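Local atomic coordinates of chromosome-partitioning ATPase Soj (Thermus thermophilus, PDB entry 2BEJ), a protein that hydrolyses ATP and, in a strictly ATP-dependent way, binds double-stranded DNA cooperatively as nucleoprotein filaments, probably serving chromosome partitioning. Residues I9-Q14 with L114-A119. Numbering follows the deposited sequence.
Sequences IALANQ and LVLLDA
The flat groups joining Ile9-Leu11 to Val115-Ala119 are peptide units, set edge to edge as neighbouring parallel strands. On one face of this pair lie Ile9, Leu11, Leu116 and Asp118, with helix 20-33 packing on the last three; on the other lie Ala10 and Leu117. Along the facing edges, Ile9 N donates to Val115 O over 2.7 Å, almost in line with the carbonyl. Leu117 N donates to Ile9 O and Leu11 N to Leu117 O, each at 2.9 Å, with the donors tilted out of the carbonyl planes. The ladder ends in a longer bond, Ala119 N to Leu11 O at 3.3 Å, in the carbonyl plane. A CA-H...O contact, Leu116 CA to Ile9 O at 3.4 Å, adds to it.

On the helix side, Leu116 CD2 touches Ile9 CB (4.0 Å) and Leu11 CD2 (4.1 Å), both on its same side. With CG anti to its carbonyl carbon (chi1 -72°), Leu11 reaches back along the strand, its side chain running obliquely across that of Leu116. Strands 136-142 and 38-42 flank the pair, making it the buried centre of the P-loop NTPase sheet. Strand 8-11 leads into the P-loop; 114-118, the Walker B strand, ends beside the nucleotide site. Asp118's carboxylate lies about 4 Å from magnesium (nearest atoms), consistent with a second-shell position; its OD2 hydrogen-bonds Thr21 OG1, probably positioning this magnesium-binding threonine.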
ATOM      1  N   ILE A   9      -2.024  20.764   0.814  1.00 46.28           N
ATOM      2  CA  ILE A   9      -1.429  19.707   1.619  1.00 45.62           C
ATOM      3  C   ILE A   9      -0.037  20.121   2.008  1.00 45.85           C
ATOM      4  O   ILE A   9       0.799  20.379   1.140  1.00 45.53           O
ATOM      5  CB  ILE A   9      -1.366  18.356   0.850  1.00 46.03           C
ATOM      6  CG1 ILE A   9      -2.766  17.888   0.447  1.00 45.22           C
ATOM      7  CG2 ILE A   9      -0.651  17.297   1.685  1.00 45.18           C
ATOM      8  CD1 ILE A   9      -2.767  16.826  -0.679  1.00 45.73           C
ATOM      9  N   ALA A  10       0.202  20.192   3.317  1.00 45.91           N
ATOM     10  CA  ALA A  10       1.515  20.495   3.851  1.00 46.69           C
ATOM     11  C   ALA A  10       2.314  19.213   4.035  1.00 46.98           C
ATOM     12  O   ALA A  10       1.773  18.178   4.431  1.00 47.33           O
ATOM     13  CB  ALA A  10       1.396  21.239   5.165  1.00 46.24           C
ATOM     14  N   LEU A  11       3.601  19.293   3.716  1.00 47.66           N
ATOM     15  CA  LEU A  11       4.553  18.215   3.961  1.00 48.08           C
ATOM     16  C   LEU A  11       5.374  18.714   5.127  1.00 48.32           C
ATOM     17  O   LEU A  11       6.104  19.697   4.985  1.00 48.33           O
ATOM     18  CB  LEU A  11       5.442  17.992   2.729  1.00 47.79           C
ATOM     19  CG  LEU A  11       4.833  17.347   1.472  1.00 47.97           C
ATOM     20  CD1 LEU A  11       4.287  15.984   1.787  1.00 47.57           C
ATOM     21  CD2 LEU A  11       3.766  18.220   0.821  1.00 48.49           C
ATOM     22  N   ALA A  12       5.226  18.073   6.285  1.00 48.86           N
ATOM     23  CA  ALA A  12       5.819  18.590   7.515  1.00 49.98           C
ATOM     24  C   ALA A  12       6.203  17.518   8.522  1.00 51.41           C
ATOM     25  O   ALA A  12       5.586  16.448   8.587  1.00 50.29           O
ATOM     26  CB  ALA A  12       4.882  19.594   8.165  1.00 49.62           C
ATOM     27  N   ASN A  13       7.241  17.833   9.296  1.00 53.42           N
ATOM     28  CA  ASN A  13       7.633  17.090  10.491  1.00 56.43           C
ATOM     29  C   ASN A  13       8.714  17.852  11.259  1.00 57.63           C
ATOM     30  O   ASN A  13       9.237  18.843  10.771  1.00 57.52           O
ATOM     31  CB  ASN A  13       8.104  15.675  10.146  1.00 57.16           C
ATOM     32  CG  ASN A  13       9.164  15.653   9.066  1.00 58.76           C
ATOM     33  OD1 ASN A  13       9.221  14.716   8.276  1.00 60.94           O
ATOM     34  ND2 ASN A  13      10.018  16.674   9.030  1.00 59.20           N
ATOM     35  N   GLN A  14       9.059  17.376  12.449  1.00 59.93           N
ATOM     36  CA  GLN A  14      10.074  18.040  13.272  1.00 61.86           C
ATOM     37  C   GLN A  14      11.417  18.128  12.538  1.00 62.32           C
ATOM     38  O   GLN A  14      11.944  19.230  12.302  1.00 62.93           O
ATOM     39  CB  GLN A  14      10.259  17.310  14.608  1.00 61.90           C
ATOM     40  CG  GLN A  14       8.973  17.075  15.411  1.00 63.10           C
ATOM     41  CD  GLN A  14       9.236  16.450  16.781  1.00 63.13           C
ATOM     42  OE1 GLN A  14      10.169  15.658  16.952  1.00 64.00           O
ATOM     43  NE2 GLN A  14       8.405  16.798  17.762  1.00 63.93           N
ATOM     44  N   LEU A 114      -4.648  21.087  -6.684  1.00 50.00           N
ATOM     45  CA  LEU A 114      -3.931  20.679  -5.477  1.00 49.82           C
ATOM     46  C   LEU A 114      -2.718  21.570  -5.253  1.00 49.22           C
ATOM     47  O   LEU A 114      -2.025  21.943  -6.201  1.00 49.39           O
ATOM     48  CB  LEU A 114      -3.503  19.212  -5.572  1.00 49.59           C
ATOM     49  CG  LEU A 114      -4.625  18.166  -5.629  1.00 50.16           C
ATOM     50  CD1 LEU A 114      -4.165  16.905  -6.362  1.00 50.85           C
ATOM     51  CD2 LEU A 114      -5.162  17.827  -4.233  1.00 50.44           C
ATOM     52  N   VAL A 115      -2.476  21.930  -3.998  1.00 48.96           N
ATOM     53  CA  VAL A 115      -1.331  22.770  -3.654  1.00 48.05           C
ATOM     54  C   VAL A 115      -0.470  22.056  -2.609  1.00 47.89           C
ATOM     55  O   VAL A 115      -0.946  21.693  -1.529  1.00 47.90           O
ATOM     56  CB  VAL A 115      -1.776  24.174  -3.182  1.00 48.17           C
ATOM     57  CG1 VAL A 115      -0.572  25.097  -2.993  1.00 47.93           C
ATOM     58  CG2 VAL A 115      -2.769  24.791  -4.176  1.00 47.97           C
ATOM     59  N   LEU A 116       0.796  21.839  -2.952  1.00 47.31           N
ATOM     60  CA  LEU A 116       1.738  21.175  -2.059  1.00 46.46           C
ATOM     61  C   LEU A 116       2.678  22.187  -1.388  1.00 46.33           C
ATOM     62  O   LEU A 116       3.413  22.912  -2.058  1.00 45.97           O
ATOM     63  CB  LEU A 116       2.530  20.120  -2.833  1.00 46.96           C
ATOM     64  CG  LEU A 116       1.710  18.966  -3.418  1.00 47.14           C
ATOM     65  CD1 LEU A 116       2.586  18.092  -4.294  1.00 48.32           C
ATOM     66  CD2 LEU A 116       1.065  18.133  -2.309  1.00 47.63           C
ATOM     67  N   LEU A 117       2.630  22.241  -0.062  1.00 45.62           N
ATOM     68  CA  LEU A 117       3.466  23.171   0.702  1.00 45.54           C
ATOM     69  C   LEU A 117       4.650  22.439   1.336  1.00 45.60           C
ATOM     70  O   LEU A 117       4.502  21.729   2.336  1.00 46.48           O
ATOM     71  CB  LEU A 117       2.630  23.909   1.757  1.00 44.81           C
ATOM     72  CG  LEU A 117       1.286  24.533   1.339  1.00 44.83           C
ATOM     73  CD1 LEU A 117       0.541  25.049   2.576  1.00 44.60           C
ATOM     74  CD2 LEU A 117       1.442  25.651   0.287  1.00 43.79           C
ATOM     75  N   ASP A 118       5.822  22.590   0.733  1.00 45.71           N
ATOM     76  CA  ASP A 118       7.024  21.965   1.249  1.00 45.72           C
ATOM     77  C   ASP A 118       7.587  22.826   2.377  1.00 46.32           C
ATOM     78  O   ASP A 118       8.177  23.870   2.122  1.00 46.85           O
ATOM     79  CB  ASP A 118       8.060  21.770   0.138  1.00 45.30           C
ATOM     80  CG  ASP A 118       9.250  20.937   0.588  1.00 45.07           C
ATOM     81  OD1 ASP A 118       9.141  20.262   1.634  1.00 44.73           O
ATOM     82  OD2 ASP A 118      10.295  20.956  -0.099  1.00 43.59           O
ATOM     83  N   ALA A 119       7.389  22.380   3.615  1.00 46.54           N
ATOM     84  CA  ALA A 119       7.797  23.128   4.805  1.00 47.25           C
ATOM     85  C   ALA A 119       9.258  22.872   5.191  1.00 47.83           C
ATOM     86  O   ALA A 119       9.786  21.791   4.927  1.00 47.56           O
ATOM     87  CB  ALA A 119       6.872  22.800   5.973  1.00 46.42           C
TER